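Side-chain contacts in 43.8 kDa insecticidal crystal protein (Bacillus thuringiensis, PDB 4JP0), which is one component, with Cry34Ab1, of a binary insecticidal toxin active on western corn rootworm, whose primary target is probably the larval midgut epithelium: residues N66-N71 with V79-S84; F48-D53 with I58-A63. All blocks are in the same frame, centred on the assembly; numbering follows the deposited sequence. Where two conformers were deposited one is given.

Contact 1 (N66-N71 with V79-S84)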
ATOM      1  N   ASN A  66      23.927   0.345   6.009  1.00 15.61           N
ATOM      2  CA  ASN A  66      22.573   0.668   6.474  1.00 16.72           C
ATOM      3  C   ASN A  66      21.502   0.503   5.394  1.00 15.97           C
ATOM      4  O   ASN A  66      20.447   1.185   5.416  1.00 15.33           O
ATOM      5  CB  ASN A  66      22.537   2.086   7.120  1.00 17.93           C
ATOM      6  CG  ASN A  66      21.418   2.246   8.127  1.00 20.99           C
ATOM      7  OD1 ASN A  66      21.079   1.313   8.865  1.00 21.87           O
ATOM      8  ND2 ASN A  66      20.812   3.427   8.144  1.00 22.06           N
ATOM      9  N   CYS A  67      21.750  -0.420   4.459  1.00 13.92           N
ATOM     10  CA  CYS A  67      20.807  -0.697   3.390  1.00 14.68           C
ATOM     11  C   CYS A  67      20.504   0.568   2.591  1.00 13.98           C
ATOM     12  O   CYS A  67      19.383   0.779   2.186  1.00 14.97           O
ATOM     13  CB  CYS A  67      19.510  -1.330   3.926  1.00 14.77           C
ATOM     14  SG  CYS A  67      19.819  -2.978   4.593  1.00 15.62           S
ATOM     15  N   LYS A  68      21.496   1.434   2.436  1.00 13.74           N
ATOM     16  CA  LYS A  68      21.370   2.547   1.500  1.00 14.61           C
ATOM     17  C   LYS A  68      21.376   1.963   0.058  1.00 14.59           C
ATOM     18  O   LYS A  68      21.696   0.784  -0.162  1.00 14.46           O
ATOM     19  CB  LYS A  68      22.498   3.534   1.699  1.00 14.79           C
ATOM     20  CG  LYS A  68      22.371   4.372   3.009  1.00 15.42           C
ATOM     21  CD  LYS A  68      23.598   5.226   3.158  1.00 17.68           C
ATOM     22  CE  LYS A  68      23.720   5.812   4.578  1.00 24.80           C
ATOM     23  NZ  LYS A  68      22.722   6.852   4.875  1.00 24.28           N
ATOM     24  N   VAL A  69      21.008   2.781  -0.921  1.00 14.31           N
ATOM     25  CA  VAL A  69      20.813   2.312  -2.271  1.00 13.97           C
ATOM     26  C   VAL A  69      21.672   3.055  -3.279  1.00 13.43           C
ATOM     27  O   VAL A  69      22.125   4.180  -3.037  1.00 12.09           O
ATOM     28  CB  VAL A  69      19.322   2.498  -2.693  1.00 14.60           C
ATOM     29  CG1 VAL A  69      18.375   1.832  -1.643  1.00 14.70           C
ATOM     30  CG2 VAL A  69      18.975   3.970  -2.799  1.00 15.82           C
ATOM     31  N   TRP A  70      21.873   2.448  -4.441  1.00 12.75           N
ATOM     32  CA  TRP A  70      22.699   3.115  -5.442  1.00 14.37           C
ATOM     33  C   TRP A  70      22.107   4.480  -5.779  1.00 14.12           C
ATOM     34  O   TRP A  70      20.888   4.631  -6.012  1.00 13.65           O
ATOM     35  CB  TRP A  70      22.865   2.268  -6.708  1.00 14.05           C
ATOM     36  CG  TRP A  70      23.800   1.092  -6.601  1.00 17.46           C
ATOM     37  CD1 TRP A  70      24.247   0.446  -5.466  1.00 14.84           C
ATOM     38  CD2 TRP A  70      24.366   0.405  -7.698  1.00 15.12           C
ATOM     39  NE1 TRP A  70      25.058  -0.618  -5.823  1.00 13.61           N
ATOM     40  CE2 TRP A  70      25.152  -0.650  -7.188  1.00 17.08           C
ATOM     41  CE3 TRP A  70      24.295   0.583  -9.078  1.00 16.01           C
ATOM     42  CZ2 TRP A  70      25.863  -1.513  -8.012  1.00 17.53           C
ATOM     43  CZ3 TRP A  70      24.998  -0.290  -9.893  1.00 19.85           C
ATOM     44  CH2 TRP A  70      25.764  -1.316  -9.352  1.00 21.27           C
ATOM     45  N   ASN A  71      22.987   5.463  -5.871  1.00 13.62           N
ATOM     46  CA  ASN A  71      22.581   6.823  -5.990  1.00 15.34           C
ATOM     47  C   ASN A  71      23.572   7.532  -6.881  1.00 16.04           C
ATOM     48  O   ASN A  71      24.762   7.407  -6.690  1.00 16.08           O
ATOM     49  CB  ASN A  71      22.601   7.418  -4.576  1.00 15.49           C
ATOM     50  CG  ASN A  71      22.256   8.895  -4.533  1.00 19.06           C
ATOM     51  OD1 ASN A  71      21.069   9.261  -4.428  1.00 21.46           O
ATOM     52  ND2 ASN A  71      23.288   9.762  -4.515  1.00 17.86           N
ATOM     53  N   VAL A  79      26.247   4.990  -2.305  1.00 16.43           N
ATOM     54  CA  VAL A  79      24.990   4.545  -1.722  1.00 15.65           C
ATOM     55  C   VAL A  79      24.474   5.642  -0.811  1.00 16.01           C
ATOM     56  O   VAL A  79      25.259   6.239  -0.035  1.00 16.35           O
ATOM     57  CB  VAL A  79      25.076   3.182  -0.977  1.00 16.22           C
ATOM     58  CG1 VAL A  79      25.180   2.027  -1.961  1.00 15.51           C
ATOM     59  CG2 VAL A  79      26.263   3.158   0.097  1.00 14.11           C
ATOM     60  N   SER A  80      23.170   5.936  -0.931  1.00 15.10           N
ATOM     61  CA  SER A  80      22.564   6.971  -0.098  1.00 15.46           C
ATOM     62  C   SER A  80      21.216   6.494   0.420  1.00 15.99           C
ATOM     63  O   SER A  80      20.627   5.544  -0.103  1.00 15.38           O
ATOM     64  CB  SER A  80      22.319   8.264  -0.898  0.34 15.91           C
ATOM     65  OG  SER A  80      23.490   8.777  -1.500  0.34 14.87           O
ATOM     66  N   THR A  81      20.714   7.168   1.436  1.00 15.62           N
ATOM     67  CA  THR A  81      19.399   6.821   1.951  1.00 16.85           C
ATOM     68  C   THR A  81      18.322   6.839   0.845  1.00 17.50           C
ATOM     69  O   THR A  81      18.170   7.829   0.119  1.00 15.97           O
ATOM     70  CB  THR A  81      19.024   7.822   3.050  1.00 17.85           C
ATOM     71  OG1 THR A  81      20.002   7.752   4.093  1.00 19.59           O
ATOM     72  CG2 THR A  81      17.701   7.437   3.719  1.00 18.97           C
ATOM     73  N   TYR A  82      17.529   5.773   0.768  1.00 16.63           N
ATOM     74  CA  TYR A  82      16.504   5.695  -0.229  1.00 17.98           C
ATOM     75  C   TYR A  82      15.561   6.852  -0.088  1.00 19.24           C
ATOM     76  O   TYR A  82      15.172   7.222   1.023  1.00 19.44           O
ATOM     77  CB  TYR A  82      15.696   4.391  -0.099  1.00 17.99           C
ATOM     78  CG  TYR A  82      14.500   4.370  -1.012  1.00 18.88           C
ATOM     79  CD1 TYR A  82      14.658   4.450  -2.408  1.00 19.83           C
ATOM     80  CD2 TYR A  82      13.209   4.289  -0.500  1.00 18.97           C
ATOM     81  CE1 TYR A  82      13.568   4.435  -3.270  1.00 18.68           C
ATOM     82  CE2 TYR A  82      12.113   4.273  -1.352  1.00 19.60           C
ATOM     83  CZ  TYR A  82      12.299   4.353  -2.732  1.00 20.30           C
ATOM     84  OH  TYR A  82      11.215   4.317  -3.568  1.00 20.14           O
ATOM     85  N   SER A  83      15.223   7.454  -1.214  1.00 20.62           N
ATOM     86  CA  SER A  83      14.189   8.481  -1.227  1.00 22.65           C
ATOM     87  C   SER A  83      13.223   8.185  -2.376  1.00 24.50           C
ATOM     88  O   SER A  83      13.676   8.125  -3.538  1.00 23.82           O
ATOM     89  CB  SER A  83      14.803   9.854  -1.443  1.00 23.47           C
ATOM     90  OG  SER A  83      13.757  10.752  -1.816  1.00 24.27           O
ATOM     91  N   SER A  84      11.915   8.032  -2.079  1.00 24.56           N
ATOM     92  CA  SER A  84      10.974   7.671  -3.133  1.00 26.32           C
ATOM     93  C   SER A  84      10.675   8.847  -4.060  1.00 27.18           C
ATOM     94  O   SER A  84       9.963   8.699  -5.035  1.00 27.38           O
ATOM     95  CB  SER A  84       9.678   7.026  -2.591  1.00 26.59           C
ATOM     96  OG  SER A  84       8.890   7.966  -1.872  1.00 27.25           O
TER
HETATM   97  O   HOH W   1      17.865   3.236   2.292  1.00 16.86           O
HETATM   98  O   HOH W   2      22.705   9.022   2.832  1.00 24.73           O

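Contact 2 (F48-D53 with I58-A63)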
ATOM      1  N   PHE A  48      20.594  -6.146  -3.460  1.00 12.61           N
ATOM      2  CA  PHE A  48      19.206  -6.637  -3.510  1.00 13.26           C
ATOM      3  C   PHE A  48      18.400  -5.722  -4.394  1.00 13.47           C
ATOM      4  O   PHE A  48      18.432  -4.482  -4.223  1.00 13.20           O
ATOM      5  CB  PHE A  48      18.597  -6.680  -2.097  1.00 14.29           C
ATOM      6  CG  PHE A  48      17.417  -7.584  -1.977  1.00 13.80           C
ATOM      7  CD1 PHE A  48      17.575  -8.868  -1.469  1.00 13.84           C
ATOM      8  CD2 PHE A  48      16.141  -7.154  -2.350  1.00 13.16           C
ATOM      9  CE1 PHE A  48      16.491  -9.720  -1.351  1.00 14.91           C
ATOM     10  CE2 PHE A  48      15.044  -8.017  -2.240  1.00 13.22           C
ATOM     11  CZ  PHE A  48      15.225  -9.297  -1.734  1.00 15.69           C
ATOM     12  N   LEU A  49      17.722  -6.304  -5.376  1.00 11.97           N
ATOM     13  CA  LEU A  49      16.926  -5.514  -6.291  1.00 13.59           C
ATOM     14  C   LEU A  49      15.499  -5.435  -5.791  1.00 13.48           C
ATOM     15  O   LEU A  49      14.915  -6.454  -5.461  1.00 13.49           O
ATOM     16  CB  LEU A  49      16.876  -6.192  -7.653  1.00 13.41           C
ATOM     17  CG  LEU A  49      18.182  -6.409  -8.390  1.00 17.31           C
ATOM     18  CD1 LEU A  49      17.870  -6.935  -9.802  1.00 18.94           C
ATOM     19  CD2 LEU A  49      18.946  -5.098  -8.445  1.00 18.89           C
ATOM     20  N   PHE A  50      14.960  -4.229  -5.680  1.00 12.65           N
ATOM     21  CA  PHE A  50      13.503  -4.080  -5.417  1.00 14.67           C
ATOM     22  C   PHE A  50      12.824  -3.492  -6.650  1.00 14.32           C
ATOM     23  O   PHE A  50      13.355  -2.563  -7.276  1.00 15.12           O
ATOM     24  CB  PHE A  50      13.260  -3.168  -4.237  1.00 14.12           C
ATOM     25  CG  PHE A  50      13.636  -3.793  -2.898  1.00 14.77           C
ATOM     26  CD1 PHE A  50      14.709  -3.329  -2.181  1.00 16.32           C
ATOM     27  CD2 PHE A  50      12.900  -4.836  -2.377  1.00 14.90           C
ATOM     28  CE1 PHE A  50      15.025  -3.853  -0.940  1.00 15.77           C
ATOM     29  CE2 PHE A  50      13.236  -5.393  -1.140  1.00 15.73           C
ATOM     30  CZ  PHE A  50      14.293  -4.885  -0.424  1.00 14.79           C
ATOM     31  N   PRO A  51      11.662  -4.019  -7.015  1.00 13.95           N
ATOM     32  CA  PRO A  51      10.959  -3.531  -8.192  1.00 15.25           C
ATOM     33  C   PRO A  51      10.086  -2.323  -7.823  1.00 16.16           C
ATOM     34  O   PRO A  51       9.516  -2.275  -6.727  1.00 15.19           O
ATOM     35  CB  PRO A  51      10.085  -4.733  -8.587  1.00 15.88           C
ATOM     36  CG  PRO A  51       9.680  -5.334  -7.213  1.00 13.65           C
ATOM     37  CD  PRO A  51      10.896  -5.072  -6.305  1.00 14.66           C
ATOM     38  N   ILE A  52      10.005  -1.368  -8.752  1.00 16.21           N
ATOM     39  CA  ILE A  52       9.124  -0.220  -8.611  1.00 16.54           C
ATOM     40  C   ILE A  52       8.329  -0.054  -9.887  1.00 17.84           C
ATOM     41  O   ILE A  52       8.447  -0.857 -10.838  1.00 16.51           O
ATOM     42  CB  ILE A  52       9.922   1.058  -8.246  1.00 18.07           C
ATOM     43  CG1 ILE A  52      10.990   1.383  -9.303  1.00 17.81           C
ATOM     44  CG2 ILE A  52      10.553   0.915  -6.842  1.00 16.45           C
ATOM     45  CD1 ILE A  52      11.693   2.749  -9.034  1.00 19.78           C
ATOM     46  N   ASP A  53       7.481   0.959  -9.924  1.00 18.11           N
ATOM     47  CA  ASP A  53       6.620   1.116 -11.075  1.00 19.49           C
ATOM     48  C   ASP A  53       7.405   1.287 -12.388  1.00 20.58           C
ATOM     49  O   ASP A  53       8.569   1.666 -12.407  1.00 19.50           O
ATOM     50  CB  ASP A  53       5.666   2.318 -10.903  1.00 19.08           C
ATOM     51  CG  ASP A  53       4.612   2.124  -9.800  1.00 20.79           C
ATOM     52  OD1 ASP A  53       4.310   0.971  -9.373  1.00 18.78           O
ATOM     53  OD2 ASP A  53       4.012   3.126  -9.307  1.00 20.45           O
ATOM     54  N   ILE A  58      15.239  -0.487  -7.719  1.00 13.41           N
ATOM     55  CA  ILE A  58      16.098   0.192  -6.749  1.00 13.64           C
ATOM     56  C   ILE A  58      17.170  -0.842  -6.419  1.00 13.60           C
ATOM     57  O   ILE A  58      16.851  -2.011  -6.159  1.00 13.88           O
ATOM     58  CB  ILE A  58      15.326   0.538  -5.458  1.00 14.10           C
ATOM     59  CG1 ILE A  58      14.175   1.507  -5.758  1.00 16.70           C
ATOM     60  CG2 ILE A  58      16.288   1.138  -4.441  1.00 15.03           C
ATOM     61  CD1 ILE A  58      14.664   2.851  -6.378  1.00 17.76           C
ATOM     62  N   ILE A  59      18.432  -0.452  -6.450  1.00 11.87           N
ATOM     63  CA  ILE A  59      19.517  -1.403  -6.147  1.00 12.35           C
ATOM     64  C   ILE A  59      20.036  -1.102  -4.723  1.00 13.15           C
ATOM     65  O   ILE A  59      20.604   0.001  -4.447  1.00 12.85           O
ATOM     66  CB  ILE A  59      20.643  -1.241  -7.178  1.00 12.85           C
ATOM     67  CG1 ILE A  59      20.083  -1.408  -8.611  1.00 14.38           C
ATOM     68  CG2 ILE A  59      21.807  -2.219  -6.836  1.00 11.54           C
ATOM     69  CD1 ILE A  59      21.157  -1.225  -9.761  1.00 15.53           C
ATOM     70  N   THR A  60      19.864  -2.081  -3.833  1.00 12.78           N
ATOM     71  CA  THR A  60      20.073  -1.859  -2.405  1.00 12.71           C
ATOM     72  C   THR A  60      21.260  -2.596  -1.875  1.00 13.32           C
ATOM     73  O   THR A  60      21.434  -3.776  -2.179  1.00 12.80           O
ATOM     74  CB  THR A  60      18.851  -2.374  -1.645  1.00 13.03           C
ATOM     75  OG1 THR A  60      17.669  -1.736  -2.175  1.00 13.37           O
ATOM     76  CG2 THR A  60      18.920  -2.010  -0.137  1.00 13.41           C
ATOM     77  N   SER A  61      22.080  -1.910  -1.093  1.00 12.50           N
ATOM     78  CA  SER A  61      23.229  -2.578  -0.476  1.00 12.79           C
ATOM     79  C   SER A  61      22.659  -3.603   0.527  1.00 13.87           C
ATOM     80  O   SER A  61      21.949  -3.253   1.494  1.00 13.63           O
ATOM     81  CB  SER A  61      24.106  -1.552   0.229  1.00 13.35           C
ATOM     82  OG  SER A  61      25.325  -2.154   0.605  1.00 12.55           O
ATOM     83  N   TYR A  62      22.995  -4.867   0.328  1.00 12.30           N
ATOM     84  CA  TYR A  62      22.325  -5.901   1.114  1.00 13.00           C
ATOM     85  C   TYR A  62      22.915  -6.060   2.495  1.00 13.91           C
ATOM     86  O   TYR A  62      23.970  -6.645   2.649  1.00 13.78           O
ATOM     87  CB  TYR A  62      22.317  -7.236   0.356  1.00 12.71           C
ATOM     88  CG  TYR A  62      21.578  -8.346   1.085  1.00 12.87           C
ATOM     89  CD1 TYR A  62      20.196  -8.353   1.147  1.00 13.36           C
ATOM     90  CD2 TYR A  62      22.272  -9.365   1.725  1.00 14.50           C
ATOM     91  CE1 TYR A  62      19.514  -9.374   1.813  1.00 13.08           C
ATOM     92  CE2 TYR A  62      21.617 -10.372   2.378  1.00 13.60           C
ATOM     93  CZ  TYR A  62      20.246 -10.373   2.445  1.00 14.52           C
ATOM     94  OH  TYR A  62      19.582 -11.407   3.071  1.00 16.37           O
ATOM     95  N   ALA A  63      22.241  -5.494   3.499  1.00 14.08           N
ATOM     96  CA  ALA A  63      22.674  -5.590   4.893  1.00 14.63           C
ATOM     97  C   ALA A  63      24.083  -5.033   5.063  1.00 16.27           C
ATOM     98  O   ALA A  63      24.894  -5.545   5.869  1.00 14.96           O
ATOM     99  CB  ALA A  63      22.635  -7.022   5.375  1.00 16.12           C
TER

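Contact 1 (N66-N71 with V79-S84)
K68 and V69 meet S80, T81 and Y82 where the strands of a beta hairpin, 69-73 and 76-80, part company within the ricin B-type lectin region, a beta-trefoil by family. V69 and S80 form an antiparallel hydrogen-bonded pair, each N donating to the other's O; the bond from V69 N to S80 O is nearly straight, 173° at the hydrogen. The side chain of K68 shows how a long aliphatic arm can follow a chain as it leaves its strand. Its CB lies 3.3 Å from S80 O and also packs on V79 CB. CG rests on the S80-T81 peptide, 3.5 Å from S80 C, and CD comes within 3.7 Å of V79 O. The K68 side chain is extended up to CE and then bends at chi4 (-71°). This turns NZ back to donate a hydrogen bond to T81 OG1. A water accepts from both K68 NZ and T81 N, tying the same two residues a second time; D27 adds only a long, weak ion pair. V69, the next residue, projects roughly the opposite way: CG1 meets Y82 CB at 4.0 Å, while CG2 comes to the edge of the tyrosine ring, whose hydroxyl is hydrogen-bonded to E270. On the V79 face, CG1 of that valine touches W70 CD1 obliquely, and the W70 ring stands edge-to-face with W47. Beyond the ends of the strands, a second water bridges the two segments, donating to C67 O at 2.9 Å and accepting from Y82 N at 3.0 Å.

Contact 2 (F48-D53 with I58-A63)
Strands 48-52 and 58-61 run antiparallel at 147°, their axes 4.8 Å apart at closest approach, and two hydrogen-bonded pairs, F48 with T60 and F50 with I58, flank the non-hydrogen-bonded pair of L49 and I59. Side chains of this beta hairpin therefore alternate between two faces. On one, L49 and I59 run alongside each other, with CD2 of the leucine 3.9 Å from CG1 of the isoleucine. On the other, T60 OG1 approaches the F50 ring edge-on, almost level with the ring and 3.4 Å from CD1. The F48 ring leans toward F50, with CG anti to the backbone N (chi1 -160°), so that F48 CD2 lies over the outer part of one face of the F50 ring while the CD1 rim meets Y62. The F48 and Y62 rings touch rim to rim, CD1 to CD1 at 3.7 Å, their planes only 17° apart. Neither lies over the other, so this is no stack. Toward the turn, I52 and I58 cross at about a right angle, I52 CG2 touching I58 CG1 at 3.8 Å. All eight touching residues are buried. Around them, Y202 meets the F50 ring edge-to-face, I184 touches F50 and I58, helix 193-199 packs on T60 and Y62, and strand 69-73 lies against I58, I59 and T60 through V69 and W70.

In the fold
Contacts 1 and 2 follow one another along the chain, as two successive hairpins whose centres lie 9 Å apart, and both belong to the ricin B-type lectin region. Strand 56-61, the second strand of contact 2, meets strand 69-73, the first of contact 1: W70 N lies 2.8 Å from I59 O and S61 N lies 2.9 Å from K68 O, both probable hydrogen bonds. Packing accompanies them, V69 CG1 reaching I58 CG2 at 3.6 Å. V69 thus serves both contacts, since the side chain that packs within contact 1 also touches I58 and T60 of contact 2. The example illustrates how consecutive hairpins can join through backbone bonds and a shared side chain.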